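Local coordinates for protein putative TIM-barrel metal-dependent hydrolase (Mycobacterium avium subsp. paratuberculosis S397, PDB 4DZI) that binds two cadmium ions in a TIM-barrel amidohydrolase fold and is probably a metal-dependent hydrolase whose substrate is not established, at residues H15-L20 and D63-P68; D104-V109 and S355-G360; D114-F119 and I384-A389. One frame throughout, in Å; residues are numbered along the deposited sequence.

Interaction 1: H15-L20 and D63-P68; sequences HYYEPL and DPIIVP. With CD (cadmium ion), chain Q.
The ring of Tyr17 lies against Ile65 just beyond the end of strand 9-15, the strand that brings His15 to the metal centre of this TIM-barrel amidohydrolase. Packing is tightest over one face of the ring, where CD1 of Ile65 sits 3.7 Å from the ring centroid and 19° off the normal, a CH-pi contact displaced toward the rim. CG1 of the same residue follows it, reaching 3.5 Å from CE2 of Tyr17. With CG1 anti to the backbone N of Ile65 (chi1 -171°), CD1 is carried out over the ring, and the two side chains meet from opposite directions. Toward the phenol end the contact is looser and water-mediated. CG2 of Ile66 only grazes Tyr17 OH at 3.9 Å, its side chain crossing the tyrosine at about a right angle. Further back, His15 takes no part in the packing but binds one cadmium through NE2 at 2.2 Å, together with Asp13, His230, Glu293 and Asp356. Strand 65-66 pairs with strand 91-92, so the tyrosine bridges from the barrel strand's end to a small antiparallel sheet. At the ring's edge one water accepts from Tyr17 OH at 2.6 Å and donates to Ile66 O at 2.8 Å.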
loop_
_atom_site.group_PDB
_atom_site.type_symbol
_atom_site.label_atom_id
_atom_site.label_comp_id
_atom_site.label_asym_id
_atom_site.label_seq_id
_atom_site.Cartn_x
_atom_site.Cartn_y
_atom_site.Cartn_z
ATOM N N HIS C 15 -8.592 -25.944 -1.084
ATOM C CA HIS C 15 -8.608 -25.983 0.387
ATOM C C HIS C 15 -9.278 -27.198 1.001
ATOM O O HIS C 15 -10.141 -27.810 0.386
ATOM C CB HIS C 15 -9.283 -24.700 0.930
ATOM C CG HIS C 15 -8.495 -23.462 0.627
ATOM N ND1 HIS C 15 -7.477 -23.067 1.403
ATOM C CD2 HIS C 15 -8.539 -22.580 -0.452
ATOM C CE1 HIS C 15 -6.901 -21.968 0.876
ATOM N NE2 HIS C 15 -7.540 -21.662 -0.252
ATOM N N TYR C 16 -8.839 -27.534 2.211
ATOM C CA TYR C 16 -9.614 -28.349 3.141
ATOM C C TYR C 16 -10.159 -27.400 4.216
ATOM O O TYR C 16 -9.738 -26.226 4.316
ATOM C CB TYR C 16 -8.731 -29.430 3.781
ATOM C CG TYR C 16 -7.407 -28.897 4.213
ATOM C CD1 TYR C 16 -7.276 -28.119 5.378
ATOM C CD2 TYR C 16 -6.256 -29.130 3.452
ATOM C CE1 TYR C 16 -6.040 -27.597 5.752
ATOM C CE2 TYR C 16 -5.013 -28.599 3.816
ATOM C CZ TYR C 16 -4.911 -27.844 4.975
ATOM O OH TYR C 16 -3.708 -27.309 5.349
ATOM N N TYR C 17 -11.095 -27.898 5.029
ATOM C CA TYR C 17 -11.526 -27.166 6.210
ATOM C C TYR C 17 -10.988 -27.978 7.385
ATOM O O TYR C 17 -11.272 -29.186 7.530
ATOM C CB TYR C 17 -13.042 -27.057 6.240
ATOM C CG TYR C 17 -13.587 -26.096 5.193
ATOM C CD1 TYR C 17 -13.122 -24.781 5.135
ATOM C CD2 TYR C 17 -14.505 -26.491 4.230
ATOM C CE1 TYR C 17 -13.612 -23.868 4.211
ATOM C CE2 TYR C 17 -14.978 -25.603 3.281
ATOM C CZ TYR C 17 -14.524 -24.287 3.264
ATOM O OH TYR C 17 -15.036 -23.395 2.340
ATOM N N GLU C 18 -10.177 -27.357 8.215
ATOM C CA GLU C 18 -9.545 -28.095 9.322
ATOM C C GLU C 18 -10.554 -28.580 10.336
ATOM O O GLU C 18 -11.471 -27.868 10.681
ATOM C CB GLU C 18 -8.548 -27.226 10.078
ATOM C CG GLU C 18 -7.336 -26.750 9.280
ATOM C CD GLU C 18 -7.575 -25.486 8.452
ATOM O OE1 GLU C 18 -8.717 -25.046 8.212
ATOM O OE2 GLU C 18 -6.560 -24.887 8.057
ATOM N N PRO C 19 -10.333 -29.777 10.867
ATOM C CA PRO C 19 -11.096 -30.173 12.053
ATOM C C PRO C 19 -10.648 -29.363 13.272
ATOM O O PRO C 19 -9.568 -28.744 13.272
ATOM C CB PRO C 19 -10.726 -31.647 12.218
ATOM C CG PRO C 19 -9.330 -31.725 11.666
ATOM C CD PRO C 19 -9.361 -30.810 10.456
ATOM N N LEU C 20 -11.476 -29.351 14.312
ATOM C CA LEU C 20 -11.170 -28.532 15.482
ATOM C C LEU C 20 -9.825 -28.838 16.137
ATOM O O LEU C 20 -9.295 -27.995 16.824
ATOM C CB LEU C 20 -12.286 -28.682 16.535
ATOM C CG LEU C 20 -13.612 -28.041 16.154
ATOM C CD1 LEU C 20 -14.627 -28.347 17.249
ATOM C CD2 LEU C 20 -13.497 -26.516 15.970
ATOM N N ASP C 63 -19.347 -25.560 10.161
ATOM C CA ASP C 63 -20.672 -26.130 9.912
ATOM C C ASP C 63 -21.727 -25.199 10.478
ATOM O O ASP C 63 -21.672 -24.860 11.680
ATOM C CB ASP C 63 -20.703 -27.486 10.593
ATOM C CG ASP C 63 -21.910 -28.313 10.183
ATOM O OD1 ASP C 63 -22.600 -27.956 9.214
ATOM O OD2 ASP C 63 -22.130 -29.337 10.830
ATOM N N PRO C 64 -22.656 -24.732 9.638
ATOM C CA PRO C 64 -22.802 -25.010 8.203
ATOM C C PRO C 64 -21.694 -24.341 7.419
ATOM O O PRO C 64 -20.920 -23.511 7.961
ATOM C CB PRO C 64 -24.142 -24.358 7.833
ATOM C CG PRO C 64 -24.403 -23.371 8.903
ATOM C CD PRO C 64 -23.780 -23.925 10.155
ATOM N N ILE C 65 -21.625 -24.673 6.140
ATOM C CA ILE C 65 -20.441 -24.304 5.377
ATOM C C ILE C 65 -20.881 -23.632 4.075
ATOM O O ILE C 65 -21.841 -24.074 3.419
ATOM C CB ILE C 65 -19.551 -25.537 5.121
ATOM C CG1 ILE C 65 -18.214 -25.087 4.509
ATOM C CG2 ILE C 65 -20.277 -26.549 4.252
ATOM C CD1 ILE C 65 -17.399 -24.228 5.456
ATOM N N ILE C 66 -20.184 -22.556 3.699
ATOM C CA ILE C 66 -20.537 -21.805 2.498
ATOM C C ILE C 66 -20.551 -22.681 1.205
ATOM O O ILE C 66 -19.765 -23.623 1.053
ATOM C CB ILE C 66 -19.587 -20.580 2.334
ATOM C CG1 ILE C 66 -20.122 -19.622 1.277
ATOM C CG2 ILE C 66 -18.172 -21.040 1.990
ATOM C CD1 ILE C 66 -19.397 -18.276 1.276
ATOM N N VAL C 67 -21.442 -22.369 0.277
ATOM C CA VAL C 67 -21.500 -23.056 -1.027
ATOM C C VAL C 67 -20.357 -22.536 -1.908
ATOM O O VAL C 67 -20.156 -21.335 -2.005
ATOM C CB VAL C 67 -22.843 -22.745 -1.727
ATOM C CG1 VAL C 67 -22.811 -23.206 -3.186
ATOM C CG2 VAL C 67 -24.007 -23.393 -0.954
ATOM N N PRO C 68 -19.588 -23.436 -2.532
ATOM C CA PRO C 68 -18.462 -22.979 -3.346
ATOM C C PRO C 68 -18.938 -22.045 -4.435
ATOM O O PRO C 68 -19.953 -22.301 -5.093
ATOM C CB PRO C 68 -17.923 -24.298 -3.968
ATOM C CG PRO C 68 -18.275 -25.333 -2.956
ATOM C CD PRO C 68 -19.647 -24.919 -2.432
HETATM CD CD CD Q . -6.947 -20.195 -1.766
HETATM O O HOH W 1 -17.069 -24.340 0.982
#

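Interaction 2: D104-V109 and S355-G360; sequences DARIAV and SDWPHG. With CD (cadmium ion), chain P; CD (cadmium ion), chain Q.
Arg106 and Pro358 mark the nearest approach of the two backbones, with their CA atoms still 10.9 Å apart, so long side chains must span the distance. Segment 104-109 is regular helix, whereas 355-360 is an irregular loop that opens with an ST turn, Ser355 OG accepting from Trp357 N at 3.1 Å, and includes a cis peptide before Pro358. A backbone hydrogen bond from His359 N to Asp356 O spans the turn that carries these two metal ligands. From the helix, CG of Arg106 points away from the backbone N (chi1 -171°), and a bend at chi2 (52°) turns the chain toward the indole of Trp357. The guanidinium does not stack on this ring: the two planes stand 79° apart, and CZ3 of Trp357 lies over the centre of one guanidinium face while the group sits at the indole's edge. NH2 is 3.6 Å from Trp357 CE3, but its hydrogen bond goes to His15 O, and NH1 bonds to Glu99 O. The loop belongs to the binuclear metal site of the amidohydrolase barrel. Asp356 bridges the two cadmium ions, OD1 binding one at 2.3 Å and sharing the other with OD2, and His359 ND1 binds that second ion at 2.3 Å; a water is also bound to it. Pro358 CB rests over the indole face. On the same proline, CD meets Arg106 NH2 at 4.0 Å. One turn after Arg106, Val109 crosses Trp357 at about a right angle, bringing CG1 within 3.9 Å of CH2.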
loop_
_atom_site.group_PDB
_atom_site.type_symbol
_atom_site.label_atom_id
_atom_site.label_comp_id
_atom_site.label_asym_id
_atom_site.label_seq_id
_atom_site.Cartn_x
_atom_site.Cartn_y
_atom_site.Cartn_z
ATOM N N ASP C 104 -9.980 -39.537 0.887
ATOM C CA ASP C 104 -10.582 -40.411 -0.111
ATOM C C ASP C 104 -11.770 -39.770 -0.804
ATOM O O ASP C 104 -11.916 -39.882 -2.013
ATOM C CB ASP C 104 -11.071 -41.729 0.521
ATOM C CG ASP C 104 -9.953 -42.609 1.000
ATOM O OD1 ASP C 104 -8.781 -42.370 0.643
ATOM O OD2 ASP C 104 -10.265 -43.569 1.744
ATOM N N ALA C 105 -12.645 -39.121 -0.037
ATOM C CA ALA C 105 -13.774 -38.443 -0.649
ATOM C C ALA C 105 -13.299 -37.338 -1.597
ATOM O O ALA C 105 -13.920 -37.105 -2.649
ATOM C CB ALA C 105 -14.712 -37.862 0.408
ATOM N N ARG C 106 -12.232 -36.642 -1.198
ATOM C CA ARG C 106 -11.696 -35.546 -2.033
ATOM C C ARG C 106 -11.161 -36.036 -3.379
ATOM O O ARG C 106 -11.433 -35.413 -4.419
ATOM C CB ARG C 106 -10.608 -34.758 -1.283
ATOM C CG ARG C 106 -10.174 -33.485 -2.025
ATOM C CD ARG C 106 -11.372 -32.623 -2.391
ATOM N NE ARG C 106 -10.921 -31.269 -2.746
ATOM C CZ ARG C 106 -10.807 -30.280 -1.868
ATOM N NH1 ARG C 106 -11.118 -30.489 -0.598
ATOM N NH2 ARG C 106 -10.354 -29.083 -2.258
ATOM N N ILE C 107 -10.451 -37.169 -3.359
ATOM C CA ILE C 107 -9.900 -37.737 -4.590
ATOM C C ILE C 107 -11.021 -38.077 -5.570
ATOM O O ILE C 107 -10.921 -37.844 -6.763
ATOM C CB ILE C 107 -9.070 -39.017 -4.315
ATOM C CG1 ILE C 107 -7.844 -38.681 -3.473
ATOM C CG2 ILE C 107 -8.662 -39.691 -5.627
ATOM C CD1 ILE C 107 -6.960 -37.656 -4.127
ATOM N N ALA C 108 -12.108 -38.644 -5.056
ATOM C CA ALA C 108 -13.238 -38.965 -5.914
ATOM C C ALA C 108 -13.888 -37.727 -6.538
ATOM O O ALA C 108 -14.305 -37.765 -7.677
ATOM C CB ALA C 108 -14.271 -39.758 -5.123
ATOM N N VAL C 109 -13.976 -36.641 -5.778
ATOM C CA VAL C 109 -14.457 -35.372 -6.331
ATOM C C VAL C 109 -13.462 -34.794 -7.349
ATOM O O VAL C 109 -13.887 -34.266 -8.364
ATOM C CB VAL C 109 -14.766 -34.366 -5.182
ATOM C CG1 VAL C 109 -14.960 -32.943 -5.692
ATOM C CG2 VAL C 109 -16.038 -34.820 -4.477
ATOM N N SER C 355 -8.227 -22.460 -8.604
ATOM C CA SER C 355 -9.664 -22.216 -8.510
ATOM C C SER C 355 -10.124 -21.725 -7.132
ATOM O O SER C 355 -11.191 -21.098 -7.033
ATOM C CB SER C 355 -10.425 -23.527 -8.776
ATOM O OG SER C 355 -10.131 -24.445 -7.735
ATOM N N ASP C 356 -9.343 -22.017 -6.088
ATOM C CA ASP C 356 -9.700 -21.715 -4.698
ATOM C C ASP C 356 -10.885 -22.525 -4.245
ATOM O O ASP C 356 -11.586 -22.148 -3.316
ATOM C CB ASP C 356 -10.010 -20.219 -4.510
ATOM C CG ASP C 356 -9.970 -19.779 -3.043
ATOM O OD1 ASP C 356 -9.211 -20.321 -2.223
ATOM O OD2 ASP C 356 -10.697 -18.813 -2.739
ATOM N N TRP C 357 -11.131 -23.642 -4.915
ATOM C CA TRP C 357 -12.233 -24.505 -4.469
ATOM C C TRP C 357 -11.936 -25.173 -3.142
ATOM O O TRP C 357 -10.826 -25.629 -2.900
ATOM C CB TRP C 357 -12.448 -25.549 -5.583
ATOM C CG TRP C 357 -13.787 -26.228 -5.473
ATOM C CD1 TRP C 357 -14.990 -25.823 -6.042
ATOM C CD2 TRP C 357 -14.111 -27.460 -4.747
ATOM N NE1 TRP C 357 -16.012 -26.702 -5.716
ATOM C CE2 TRP C 357 -15.552 -27.680 -4.929
ATOM C CE3 TRP C 357 -13.388 -28.355 -3.965
ATOM C CZ2 TRP C 357 -16.210 -28.780 -4.366
ATOM C CZ3 TRP C 357 -14.062 -29.456 -3.418
ATOM C CH2 TRP C 357 -15.450 -29.642 -3.600
ATOM N N PRO C 358 -12.925 -25.274 -2.222
ATOM C CA PRO C 358 -14.345 -24.996 -2.318
ATOM C C PRO C 358 -14.747 -23.667 -1.692
ATOM O O PRO C 358 -15.889 -23.516 -1.304
ATOM C CB PRO C 358 -14.924 -26.091 -1.435
ATOM C CG PRO C 358 -13.978 -26.169 -0.308
ATOM C CD PRO C 358 -12.621 -26.006 -0.971
ATOM N N HIS C 359 -13.833 -22.704 -1.576
ATOM C CA HIS C 359 -14.243 -21.457 -0.904
ATOM C C HIS C 359 -15.339 -20.686 -1.594
ATOM O O HIS C 359 -15.517 -20.768 -2.787
ATOM C CB HIS C 359 -13.000 -20.551 -0.751
ATOM C CG HIS C 359 -12.052 -20.978 0.347
ATOM N ND1 HIS C 359 -10.902 -20.275 0.649
ATOM C CD2 HIS C 359 -12.119 -22.016 1.251
ATOM C CE1 HIS C 359 -10.293 -20.859 1.682
ATOM N NE2 HIS C 359 -11.049 -21.913 2.069
ATOM N N GLY C 360 -16.103 -19.895 -0.832
ATOM C CA GLY C 360 -17.216 -19.193 -1.466
ATOM C C GLY C 360 -16.780 -18.196 -2.533
ATOM O O GLY C 360 -17.488 -17.977 -3.540
HETATM CD CD CD P . -10.098 -18.443 -0.502
HETATM CD CD CD Q . -6.947 -20.195 -1.766
HETATM O O HOH W 2 -9.016 -17.791 1.638
#

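Interaction 3: D114-F119 and I384-A389; sequences DIETAF and IMRDNA
Glu116 and Arg386 account for most of the buried surface here, and they meet in a salt bridge near the protein surface. The arginine grips end-on, with NH1 and NH2 both donating to the single oxygen Glu116 OE1. The bonds measure 2.7 Å from NH1 and 2.8 Å from NH2, and both are bent to just under 145°. OE1 lies almost exactly in the guanidinium plane, yet the nitrogens stand 21° out of the carboxylate plane, NH1 on the anti side of the oxygen and NH2 on the syn side. The two flat groups are turned only slightly against each other. Both side chains are stretched out to meet: Arg386 is extended from CG to NE, and Glu116 stays extended beyond CG. Glu116 CB also lies at the guanidinium edge, 4.0 Å from NH1 of Arg386. That nitrogen has a second acceptor in Arg8 O, which probably helps fix the rotation of the group. Deeper in, the approach is loose, CZ of Phe119 coming 4.6 Å from CB of Ala389. The contact thus joins the corner at Glu116 in strand 115-121 to helix 378-393; Phe119 packs on Leu392 and Leu393 of that helix, while Ala389 reaches Ile10 and Val12 on the neighbouring strand 9-15.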
loop_
_atom_site.group_PDB
_atom_site.type_symbol
_atom_site.label_atom_id
_atom_site.label_comp_id
_atom_site.label_asym_id
_atom_site.label_seq_id
_atom_site.Cartn_x
_atom_site.Cartn_y
_atom_site.Cartn_z
ATOM N N ASP C 114 -12.045 -33.336 -12.983
ATOM C CA ASP C 114 -10.912 -33.495 -13.919
ATOM C C ASP C 114 -9.601 -32.867 -13.465
ATOM O O ASP C 114 -8.824 -32.435 -14.253
ATOM C CB ASP C 114 -11.227 -33.088 -15.358
ATOM C CG ASP C 114 -10.481 -33.978 -16.380
ATOM O OD1 ASP C 114 -10.500 -35.192 -16.205
ATOM O OD2 ASP C 114 -9.913 -33.496 -17.294
ATOM N N ILE C 115 -9.387 -32.874 -12.165
ATOM C CA ILE C 115 -8.121 -32.410 -11.596
ATOM C C ILE C 115 -7.201 -33.618 -11.328
ATOM O O ILE C 115 -7.581 -34.549 -10.588
ATOM C CB ILE C 115 -8.383 -31.647 -10.283
ATOM C CG1 ILE C 115 -9.220 -30.386 -10.553
ATOM C CG2 ILE C 115 -7.053 -31.266 -9.643
ATOM C CD1 ILE C 115 -9.705 -29.742 -9.244
ATOM N N GLU C 116 -6.014 -33.632 -11.947
ATOM C CA GLU C 116 -5.042 -34.675 -11.634
ATOM C C GLU C 116 -4.402 -34.419 -10.286
ATOM O O GLU C 116 -4.331 -35.314 -9.427
ATOM C CB GLU C 116 -3.927 -34.766 -12.684
ATOM C CG GLU C 116 -2.824 -35.679 -12.177
ATOM C CD GLU C 116 -1.708 -35.940 -13.178
ATOM O OE1 GLU C 116 -1.746 -35.428 -14.319
ATOM O OE2 GLU C 116 -0.775 -36.670 -12.787
ATOM N N THR C 117 -3.918 -33.189 -10.073
ATOM C CA THR C 117 -3.238 -32.887 -8.808
ATOM C C THR C 117 -3.768 -31.553 -8.299
ATOM O O THR C 117 -3.920 -30.642 -9.083
ATOM C CB THR C 117 -1.698 -32.801 -8.982
ATOM O OG1 THR C 117 -1.198 -34.065 -9.475
ATOM C CG2 THR C 117 -0.969 -32.500 -7.664
ATOM N N ALA C 118 -4.077 -31.492 -7.012
ATOM C CA ALA C 118 -4.524 -30.252 -6.380
ATOM C C ALA C 118 -3.497 -29.883 -5.327
ATOM O O ALA C 118 -3.043 -30.774 -4.588
ATOM C CB ALA C 118 -5.867 -30.492 -5.709
ATOM N N PHE C 119 -3.178 -28.582 -5.198
ATOM C CA PHE C 119 -2.388 -28.104 -4.040
ATOM C C PHE C 119 -3.420 -27.883 -2.940
ATOM O O PHE C 119 -4.387 -27.175 -3.155
ATOM C CB PHE C 119 -1.675 -26.787 -4.346
ATOM C CG PHE C 119 -0.585 -26.883 -5.391
ATOM C CD1 PHE C 119 -0.404 -28.015 -6.182
ATOM C CD2 PHE C 119 0.243 -25.788 -5.597
ATOM C CE1 PHE C 119 0.615 -28.045 -7.141
ATOM C CE2 PHE C 119 1.250 -25.810 -6.541
ATOM C CZ PHE C 119 1.445 -26.948 -7.310
ATOM N N ILE C 384 -1.014 -22.836 -18.836
ATOM C CA ILE C 384 -1.688 -22.183 -17.703
ATOM C C ILE C 384 -2.480 -23.184 -16.856
ATOM O O ILE C 384 -2.465 -23.138 -15.607
ATOM C CB ILE C 384 -2.595 -21.061 -18.219
ATOM C CG1 ILE C 384 -1.698 -19.933 -18.772
ATOM C CG2 ILE C 384 -3.464 -20.507 -17.101
ATOM C CD1 ILE C 384 -2.483 -18.873 -19.512
ATOM N N MET C 385 -3.152 -24.114 -17.526
ATOM C CA MET C 385 -3.979 -25.091 -16.806
ATOM C C MET C 385 -3.272 -26.303 -16.223
ATOM O O MET C 385 -3.830 -27.010 -15.384
ATOM C CB MET C 385 -5.104 -25.585 -17.735
ATOM C CG MET C 385 -6.052 -24.498 -18.224
ATOM S SD MET C 385 -6.912 -23.592 -16.897
ATOM C CE MET C 385 -7.932 -24.848 -16.146
ATOM N N ARG C 386 -2.048 -26.549 -16.661
ATOM C CA ARG C 386 -1.363 -27.757 -16.247
ATOM C C ARG C 386 0.159 -27.659 -16.180
ATOM O O ARG C 386 0.765 -27.912 -15.151
ATOM C CB ARG C 386 -1.766 -28.865 -17.219
ATOM C CG ARG C 386 -1.103 -30.175 -16.910
ATOM C CD ARG C 386 -1.550 -31.234 -17.890
ATOM N NE ARG C 386 -0.766 -32.406 -17.539
ATOM C CZ ARG C 386 -1.077 -33.300 -16.596
ATOM N NH1 ARG C 386 -2.224 -33.245 -15.916
ATOM N NH2 ARG C 386 -0.218 -34.278 -16.326
ATOM N N ASP C 387 0.807 -27.302 -17.293
ATOM C CA ASP C 387 2.247 -27.510 -17.295
ATOM C C ASP C 387 3.073 -26.475 -16.543
ATOM O O ASP C 387 4.176 -26.780 -16.061
ATOM C CB ASP C 387 2.728 -27.679 -18.714
ATOM C CG ASP C 387 2.259 -29.003 -19.299
ATOM O OD1 ASP C 387 2.299 -30.014 -18.574
ATOM O OD2 ASP C 387 1.848 -29.033 -20.454
ATOM N N ASN C 388 2.575 -25.243 -16.421
ATOM C CA ASN C 388 3.351 -24.294 -15.641
ATOM C C ASN C 388 3.462 -24.736 -14.186
ATOM O O ASN C 388 4.470 -24.505 -13.546
ATOM C CB ASN C 388 2.700 -22.918 -15.663
ATOM C CG ASN C 388 2.798 -22.261 -17.034
ATOM O OD1 ASN C 388 3.602 -22.658 -17.876
ATOM N ND2 ASN C 388 1.982 -21.253 -17.255
ATOM N N ALA C 389 2.398 -25.319 -13.648
ATOM C CA ALA C 389 2.414 -25.814 -12.258
ATOM C C ALA C 389 3.445 -26.942 -12.124
ATOM O O ALA C 389 4.130 -27.031 -11.129
ATOM C CB ALA C 389 1.038 -26.310 -11.849
#

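In the fold
Interactions 1 and 2 adjoin at the metal centre, their centres 10 Å apart. His15 links them through its main chain: its N lies 2.9 Å from Trp357 O and its O 2.9 Å from Arg106 NH2, both probable hydrogen bonds. The backbone of a metal ligand is thus probably held by residues from both segments of interaction 2. Interaction 3 lies away from this cluster, about 23 Å from interaction 1 and 14 Å from interaction 2 between centres, with nearest atoms about 5 Å apart in each case. Helix 103-113 leads directly into strand 115-121, connecting interactions 2 and 3 through the chain.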